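Local coordinates for protein glypican-1 (Homo sapiens, PDB 4YWT) that serves as a cell-surface proteoglycan whose heparan sulfate chains bind alpha-4 (V) collagen, and participates in Schwann cell myelination, at residues C31-Q36 and G260-R265; E196-F201 and D332-K337; G202-E207 and L320-N325. The protein carries 3 engineered substitutions. All blocks are in the same frame, centred on the assembly; numbering follows the deposited sequence.

Contact 1: C31-Q36 and G260-R265; sequences CGEVRQ and GVPGAR
Pro262 presents the CG corner of its ring to one side of helix 32-39, where it meets Glu33 and Val34 in consecutive positions. The packed side is the buried one, Pro262 against Val34. CG of Pro262 stands 4.4 Å from CG2 of Val34 and 4.1 Å from CB of Glu33, so the ring corner rests over the shoulder between the two side chains. The solvent side belongs to Glu33, which is exposed and crosses the proline ring at about a right angle. Its CG lies beside the backbone N (chi1 -48°), and from there the extended chain carries the carboxylate past the ring, where OE1 of Glu33 makes the nearest approach, 3.8 Å from CG of Pro262. This is van der Waals contact, and no hydrogen bond joins the two segments. A type I turn from Val261 to Ala264 holds the proline at its second position, just after Gly260 ends helix 255-258 in a Schellman motif. Cys31, the N-cap residue of helix 32-39, is tied by a disulfide to Cys67, which Val34 also touches. The small interface therefore sets the first turn of helix 32-39 against the loop linking helices 255-258 and 268-278, with Val261 and Ala264 touching Trp415 of strand 414-415.

Contact 2: E196-F201 and D332-K337; sequences EALRPF and DTLTAK
Leu334 reaches out from the last turn of helix 331-334 and divides its two methyls between Leu198 and Pro200. CD1 of Leu334 meets CD2 of Leu198 at 3.6 Å, and CD2 of Leu334 lies 4.0 Å from CB of Pro200. With CG of Leu334 anti to the backbone N (chi1 167°), a chi2 of 61° then turns one methyl to each partner. Leu198 approaches across it at about a right angle; with chi1 at 74°, its CG takes the crowded position between backbone N and carbonyl carbon. Pro200 is buried, whereas Leu198 lies nearer the surface, so the proline forms the inner half of the contact. In the next shell, Leu327 of helix 316-328 touches both Pro200 and Leu334, and Leu170 of helix 158-177 backs Leu334 as well as Phe201, whose ring meets Trp166 with the planes at about 45°. Beyond Leu334, the hydroxyl OG1 of Thr335 is hydrogen-bonded to Arg331 O and His178 NE2, linking the end of the short helix to the residue that follows helix 158-177. A loop and a short helix thus pack apolar side chains against longer helices near one end of the elongated, largely helical glypican core.

Contact 3: G202-E207 and L320-N325; sequences GEAPRE and LAEAIN
Ala204 and Ala323 meet methyl to methyl, CB to CB at 3.6 Å, where the N-terminal end of helix 204-236 comes against helix 316-328. The two methyls are not equivalent in their aim. The CA–CB bond of Ala204 points toward the partner helix, and CB of Ala204 also lies 3.7 Å from N of Ala323, so that the methyl rests against the backbone; Ala323 directs its own bond along the interface. Having only methyls between them, the chains come close, with the CA atoms of Ala204 and Ala323 5.2 Å apart. Glu322 borders this patch through its hydrocarbon stem, its CB 4.4 Å from CB of Ala204. With CG anti to the backbone N (chi1 -176°) and chi2 extended at 160°, the carboxylate is carried on beyond the CB that makes the touch, and OE2 of Glu322 remains 5.5 Å from OE2 of Glu203, a like charge across the contact. On helix 316-328 itself, Asn325 ND2 donates to Ala321 O at 3.0 Å from above the carbonyl plane, while Asn325 N reaches that oxygen from the opposite face. Trp166 of helix 158-177 covers Ala323 and also touches Pro205, and Phe201 packs on Ala323 from the preceding loop. Glu207 OE2 makes a salt bridge with Arg211 NE within helix 204-236. Chemically, the interface depends on close apolar contact rather than on polar bonds between the segments; its neighbouring glutamates would probably add mild repulsion on the more exposed side, tempered by solvent.

Contacts 2 and 3 are neighbours, their centres 14 Å apart, and touch directly where Phe201 CD1 lies 3.4 Å from Ala323 O. Residues 196-201 run straight into 202-207, while helix 316-328 precedes helix 331-334, so the paired segments come in the order 196-201, 202-207, 320-325, 332-337, with contact 3 enclosed by contact 2. Helix 158-177 packs against both. Contact 1 lies on the opposite side of the chain's centre, its centre about 91 Å from that of contact 2 and 79 Å from that of contact 3. Its segments alternate with theirs in sequence, so the polypeptide travels the length of the elongated helical core more than once, tying together distant parts of the chain at both ends.

Contact 1: C31-Q36 and G260-R265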
loop_
_atom_site.group_PDB
_atom_site.type_symbol
_atom_site.label_atom_id
_atom_site.label_comp_id
_atom_site.label_asym_id
_atom_site.label_seq_id
_atom_site.Cartn_x
_atom_site.Cartn_y
_atom_site.Cartn_z
ATOM N N CYS A 31 -9.847 -36.911 32.268
ATOM C CA CYS A 31 -9.663 -36.155 31.032
ATOM C C CYS A 31 -10.914 -35.381 30.630
ATOM O O CYS A 31 -11.088 -35.044 29.459
ATOM C CB CYS A 31 -9.263 -37.096 29.891
ATOM S SG CYS A 31 -7.619 -37.821 30.045
ATOM N N GLY A 32 -11.774 -35.099 31.603
ATOM C CA GLY A 32 -13.068 -34.486 31.349
ATOM C C GLY A 32 -13.056 -33.201 30.540
ATOM O O GLY A 32 -13.781 -33.078 29.550
ATOM N N GLU A 33 -12.238 -32.242 30.958
ATOM C CA GLU A 33 -12.193 -30.940 30.301
ATOM C C GLU A 33 -11.598 -31.039 28.900
ATOM O O GLU A 33 -12.083 -30.400 27.964
ATOM C CB GLU A 33 -11.400 -29.944 31.148
ATOM C CG GLU A 33 -11.805 -29.944 32.613
ATOM C CD GLU A 33 -11.491 -28.636 33.309
ATOM O OE1 GLU A 33 -10.583 -27.915 32.846
ATOM O OE2 GLU A 33 -12.154 -28.329 34.323
ATOM N N VAL A 34 -10.550 -31.844 28.761
ATOM C CA VAL A 34 -9.954 -32.101 27.456
ATOM C C VAL A 34 -10.979 -32.777 26.550
ATOM O O VAL A 34 -11.058 -32.482 25.360
ATOM C CB VAL A 34 -8.690 -32.977 27.573
ATOM C CG1 VAL A 34 -8.211 -33.430 26.201
ATOM C CG2 VAL A 34 -7.597 -32.221 28.307
ATOM N N ARG A 35 -11.775 -33.668 27.133
ATOM C CA ARG A 35 -12.835 -34.349 26.399
ATOM C C ARG A 35 -13.868 -33.359 25.875
ATOM O O ARG A 35 -14.205 -33.368 24.689
ATOM C CB ARG A 35 -13.517 -35.394 27.285
ATOM N N GLN A 36 -14.364 -32.502 26.764
ATOM C CA GLN A 36 -15.383 -31.525 26.399
ATOM C C GLN A 36 -14.871 -30.529 25.361
ATOM O O GLN A 36 -15.584 -30.191 24.417
ATOM C CB GLN A 36 -15.881 -30.777 27.640
ATOM C CG GLN A 36 -16.216 -29.313 27.387
ATOM C CD GLN A 36 -16.825 -28.633 28.594
ATOM O OE1 GLN A 36 -17.181 -29.285 29.575
ATOM N NE2 GLN A 36 -16.947 -27.312 28.528
ATOM N N GLY A 260 -2.355 -31.892 30.325
ATOM C CA GLY A 260 -3.105 -31.799 31.563
ATOM C C GLY A 260 -3.402 -30.411 32.097
ATOM O O GLY A 260 -3.833 -30.270 33.243
ATOM N N VAL A 261 -3.181 -29.383 31.284
ATOM C CA VAL A 261 -3.478 -28.016 31.703
ATOM C C VAL A 261 -4.200 -27.218 30.613
ATOM O O VAL A 261 -3.645 -26.270 30.059
ATOM C CB VAL A 261 -2.190 -27.268 32.126
ATOM C CG1 VAL A 261 -1.790 -27.656 33.540
ATOM C CG2 VAL A 261 -1.050 -27.555 31.155
ATOM N N PRO A 262 -5.456 -27.591 30.317
ATOM C CA PRO A 262 -6.215 -26.930 29.248
ATOM C C PRO A 262 -6.563 -25.480 29.580
ATOM O O PRO A 262 -6.803 -24.683 28.673
ATOM C CB PRO A 262 -7.481 -27.783 29.142
ATOM C CG PRO A 262 -7.654 -28.357 30.503
ATOM C CD PRO A 262 -6.263 -28.608 31.015
ATOM N N GLY A 263 -6.592 -25.152 30.867
ATOM C CA GLY A 263 -6.877 -23.797 31.301
ATOM C C GLY A 263 -5.678 -22.885 31.133
ATOM O O GLY A 263 -5.808 -21.660 31.152
ATOM N N ALA A 264 -4.503 -23.485 30.969
ATOM C CA ALA A 264 -3.272 -22.723 30.802
ATOM C C ALA A 264 -3.211 -22.073 29.424
ATOM O O ALA A 264 -3.552 -22.694 28.416
ATOM C CB ALA A 264 -2.060 -23.614 31.022
ATOM N N ARG A 265 -2.772 -20.820 29.389
ATOM C CA ARG A 265 -2.640 -20.090 28.136
ATOM C C ARG A 265 -1.172 -19.769 27.872
ATOM O O ARG A 265 -0.391 -19.611 28.811
ATOM C CB ARG A 265 -3.487 -18.814 28.171
ATOM C CG ARG A 265 -4.952 -19.054 27.842
ATOM C CD ARG A 265 -5.111 -19.494 26.394
ATOM N NE ARG A 265 -6.457 -19.977 26.097
ATOM C CZ ARG A 265 -6.735 -21.223 25.727
ATOM N NH1 ARG A 265 -5.760 -22.114 25.606
ATOM N NH2 ARG A 265 -7.987 -21.579 25.475
#

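Contact 2: E196-F201 and D332-K337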
loop_
_atom_site.group_PDB
_atom_site.type_symbol
_atom_site.label_atom_id
_atom_site.label_comp_id
_atom_site.label_asym_id
_atom_site.label_seq_id
_atom_site.Cartn_x
_atom_site.Cartn_y
_atom_site.Cartn_z
ATOM N N GLU A 196 8.308 34.344 -30.874
ATOM C CA GLU A 196 8.060 33.724 -29.582
ATOM C C GLU A 196 9.365 33.694 -28.794
ATOM O O GLU A 196 10.446 33.784 -29.371
ATOM C CB GLU A 196 7.493 32.316 -29.749
ATOM N N ALA A 197 9.238 33.564 -27.476
ATOM C CA ALA A 197 10.263 33.940 -26.501
ATOM C C ALA A 197 10.453 35.456 -26.507
ATOM O O ALA A 197 11.510 35.971 -26.142
ATOM C CB ALA A 197 11.590 33.222 -26.762
ATOM N N LEU A 198 9.410 36.158 -26.942
ATOM C CA LEU A 198 9.098 37.475 -26.408
ATOM C C LEU A 198 8.055 37.173 -25.342
ATOM O O LEU A 198 7.575 38.058 -24.632
ATOM C CB LEU A 198 8.583 38.451 -27.478
ATOM C CG LEU A 198 7.175 38.376 -28.086
ATOM C CD1 LEU A 198 6.133 39.093 -27.235
ATOM C CD2 LEU A 198 7.186 38.974 -29.486
ATOM N N ARG A 199 7.733 35.882 -25.253
ATOM C CA ARG A 199 6.731 35.342 -24.341
ATOM C C ARG A 199 5.366 36.000 -24.515
ATOM O O ARG A 199 4.915 36.746 -23.645
ATOM C CB ARG A 199 7.211 35.467 -22.895
ATOM C CG ARG A 199 8.164 34.354 -22.486
ATOM C CD ARG A 199 9.188 34.823 -21.470
ATOM N NE ARG A 199 9.911 33.702 -20.877
ATOM C CZ ARG A 199 10.609 33.775 -19.749
ATOM N NH1 ARG A 199 10.687 34.922 -19.088
ATOM N NH2 ARG A 199 11.233 32.702 -19.282
ATOM N N PRO A 200 4.703 35.722 -25.651
ATOM C CA PRO A 200 3.381 36.288 -25.935
ATOM C C PRO A 200 2.318 35.803 -24.954
ATOM O O PRO A 200 1.367 36.533 -24.681
ATOM C CB PRO A 200 3.082 35.790 -27.353
ATOM C CG PRO A 200 3.900 34.556 -27.501
ATOM C CD PRO A 200 5.151 34.807 -26.716
ATOM N N PHE A 201 2.478 34.588 -24.435
ATOM C CA PHE A 201 1.519 34.032 -23.484
ATOM C C PHE A 201 1.899 34.342 -22.038
ATOM O O PHE A 201 1.227 33.900 -21.105
ATOM C CB PHE A 201 1.394 32.518 -23.665
ATOM C CG PHE A 201 0.746 32.107 -24.956
ATOM C CD1 PHE A 201 -0.572 32.439 -25.224
ATOM C CD2 PHE A 201 1.447 31.362 -25.890
ATOM C CE1 PHE A 201 -1.172 32.053 -26.409
ATOM C CE2 PHE A 201 0.851 30.971 -27.075
ATOM C CZ PHE A 201 -0.459 31.317 -27.336
ATOM N N ASP A 332 -0.995 43.841 -29.550
ATOM C CA ASP A 332 -0.337 44.935 -30.262
ATOM C C ASP A 332 1.174 44.731 -30.325
ATOM O O ASP A 332 1.773 44.779 -31.401
ATOM C CB ASP A 332 -0.645 46.278 -29.596
ATOM C CG ASP A 332 -2.124 46.607 -29.596
ATOM O OD1 ASP A 332 -2.843 46.136 -30.502
ATOM O OD2 ASP A 332 -2.568 47.342 -28.689
ATOM N N THR A 333 1.776 44.502 -29.162
ATOM C CA THR A 333 3.223 44.357 -29.046
ATOM C C THR A 333 3.753 43.185 -29.866
ATOM O O THR A 333 4.715 43.338 -30.620
ATOM C CB THR A 333 3.646 44.174 -27.577
ATOM O OG1 THR A 333 3.229 45.311 -26.812
ATOM C CG2 THR A 333 5.157 44.025 -27.469
ATOM N N LEU A 334 3.127 42.020 -29.715
ATOM C CA LEU A 334 3.518 40.835 -30.474
ATOM C C LEU A 334 3.467 41.099 -31.970
ATOM O O LEU A 334 4.427 40.814 -32.688
ATOM C CB LEU A 334 2.621 39.641 -30.135
ATOM C CG LEU A 334 2.734 38.453 -31.098
ATOM C CD1 LEU A 334 4.146 37.876 -31.115
ATOM C CD2 LEU A 334 1.714 37.372 -30.767
ATOM N N THR A 335 2.347 41.643 -32.434
ATOM C CA THR A 335 2.185 41.951 -33.849
ATOM C C THR A 335 3.280 42.300 -34.855
ATOM O O THR A 335 3.158 42.059 -36.056
ATOM C CB THR A 335 0.780 42.505 -34.159
ATOM O OG1 THR A 335 -0.211 41.590 -33.672
ATOM C CG2 THR A 335 0.590 42.679 -35.662
ATOM N N ALA A 336 4.338 42.916 -34.337
ATOM C CA ALA A 336 5.560 43.160 -35.083
ATOM C C ALA A 336 5.978 42.389 -36.324
ATOM O O ALA A 336 6.447 41.255 -36.223
ATOM C CB ALA A 336 6.716 43.314 -34.110
ATOM N N LYS A 337 5.797 42.999 -37.490
ATOM C CA LYS A 337 5.910 42.271 -38.749
ATOM C C LYS A 337 7.334 41.819 -39.052
ATOM O O LYS A 337 7.566 40.629 -39.260
ATOM C CB LYS A 337 5.387 43.132 -39.900
#

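Contact 3: G202-E207 and L320-N325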
loop_
_atom_site.group_PDB
_atom_site.type_symbol
_atom_site.label_atom_id
_atom_site.label_comp_id
_atom_site.label_asym_id
_atom_site.label_seq_id
_atom_site.Cartn_x
_atom_site.Cartn_y
_atom_site.Cartn_z
ATOM N N GLY A 202 2.980 35.093 -21.856
ATOM C CA GLY A 202 3.447 35.438 -20.525
ATOM C C GLY A 202 4.232 34.316 -19.872
ATOM O O GLY A 202 4.933 33.560 -20.547
ATOM N N GLU A 203 4.115 34.208 -18.552
ATOM C CA GLU A 203 4.857 33.206 -17.793
ATOM C C GLU A 203 4.055 31.920 -17.625
ATOM O O GLU A 203 4.571 30.916 -17.133
ATOM C CB GLU A 203 5.245 33.754 -16.418
ATOM C CG GLU A 203 5.290 35.271 -16.337
ATOM C CD GLU A 203 5.670 35.766 -14.954
ATOM O OE1 GLU A 203 6.877 35.766 -14.630
ATOM O OE2 GLU A 203 4.762 36.150 -14.188
ATOM N N ALA A 204 2.792 31.964 -18.037
ATOM C CA ALA A 204 1.871 30.844 -17.850
ATOM C C ALA A 204 2.323 29.518 -18.489
ATOM O O ALA A 204 2.152 28.466 -17.873
ATOM C CB ALA A 204 0.484 31.226 -18.365
ATOM N N PRO A 205 2.882 29.549 -19.718
ATOM C CA PRO A 205 3.360 28.267 -20.259
ATOM C C PRO A 205 4.455 27.610 -19.414
ATOM O O PRO A 205 4.469 26.384 -19.277
ATOM C CB PRO A 205 3.909 28.653 -21.635
ATOM C CG PRO A 205 3.134 29.857 -22.016
ATOM C CD PRO A 205 2.929 30.615 -20.738
ATOM N N ARG A 206 5.353 28.415 -18.857
ATOM C CA ARG A 206 6.439 27.893 -18.035
ATOM C C ARG A 206 5.917 27.352 -16.704
ATOM O O ARG A 206 6.248 26.230 -16.304
ATOM C CB ARG A 206 7.492 28.977 -17.790
ATOM C CG ARG A 206 8.604 28.554 -16.844
ATOM C CD ARG A 206 9.654 29.642 -16.703
ATOM N NE ARG A 206 10.627 29.326 -15.663
ATOM C CZ ARG A 206 10.846 30.080 -14.591
ATOM N NH1 ARG A 206 10.163 31.204 -14.419
ATOM N NH2 ARG A 206 11.750 29.714 -13.693
ATOM N N GLU A 207 5.105 28.158 -16.026
ATOM C CA GLU A 207 4.466 27.751 -14.778
ATOM C C GLU A 207 3.722 26.435 -14.960
ATOM O O GLU A 207 3.895 25.493 -14.177
ATOM C CB GLU A 207 3.504 28.837 -14.286
ATOM C CG GLU A 207 4.187 30.057 -13.693
ATOM C CD GLU A 207 4.880 29.758 -12.378
ATOM O OE1 GLU A 207 5.849 30.469 -12.039
ATOM O OE2 GLU A 207 4.451 28.813 -11.681
ATOM N N LEU A 320 -4.116 28.251 -18.357
ATOM C CA LEU A 320 -4.484 28.448 -19.759
ATOM C C LEU A 320 -5.130 29.823 -19.962
ATOM O O LEU A 320 -4.745 30.586 -20.858
ATOM C CB LEU A 320 -5.429 27.341 -20.233
ATOM C CG LEU A 320 -4.860 25.921 -20.277
ATOM C CD1 LEU A 320 -5.898 24.945 -20.811
ATOM C CD2 LEU A 320 -3.591 25.872 -21.116
ATOM N N ALA A 321 -6.102 30.134 -19.110
ATOM C CA ALA A 321 -6.808 31.409 -19.158
ATOM C C ALA A 321 -5.855 32.585 -18.966
ATOM O O ALA A 321 -5.987 33.618 -19.632
ATOM C CB ALA A 321 -7.907 31.444 -18.103
ATOM N N GLU A 322 -4.896 32.428 -18.058
ATOM C CA GLU A 322 -3.912 33.479 -17.819
ATOM C C GLU A 322 -3.037 33.690 -19.057
ATOM O O GLU A 322 -2.707 34.828 -19.415
ATOM C CB GLU A 322 -3.050 33.144 -16.601
ATOM C CG GLU A 322 -2.052 34.232 -16.230
ATOM C CD GLU A 322 -1.567 34.117 -14.799
ATOM O OE1 GLU A 322 -2.412 33.914 -13.899
ATOM O OE2 GLU A 322 -0.345 34.233 -14.571
ATOM N N ALA A 323 -2.677 32.590 -19.712
ATOM C CA ALA A 323 -1.888 32.653 -20.938
ATOM C C ALA A 323 -2.645 33.379 -22.047
ATOM O O ALA A 323 -2.076 34.215 -22.758
ATOM C CB ALA A 323 -1.504 31.260 -21.392
ATOM N N ILE A 324 -3.928 33.061 -22.188
ATOM C CA ILE A 324 -4.749 33.688 -23.220
ATOM C C ILE A 324 -4.942 35.183 -22.951
ATOM O O ILE A 324 -4.803 36.006 -23.864
ATOM C CB ILE A 324 -6.117 32.992 -23.344
ATOM C CG1 ILE A 324 -5.933 31.588 -23.925
ATOM C CG2 ILE A 324 -7.054 33.798 -24.228
ATOM C CD1 ILE A 324 -7.222 30.817 -24.095
ATOM N N ASN A 325 -5.251 35.530 -21.703
ATOM C CA ASN A 325 -5.323 36.934 -21.298
ATOM C C ASN A 325 -4.035 37.677 -21.643
ATOM O O ASN A 325 -4.062 38.771 -22.230
ATOM C CB ASN A 325 -5.602 37.051 -19.798
ATOM C CG ASN A 325 -7.084 37.093 -19.478
ATOM O OD1 ASN A 325 -7.751 38.101 -19.713
ATOM N ND2 ASN A 325 -7.606 36.000 -18.932
#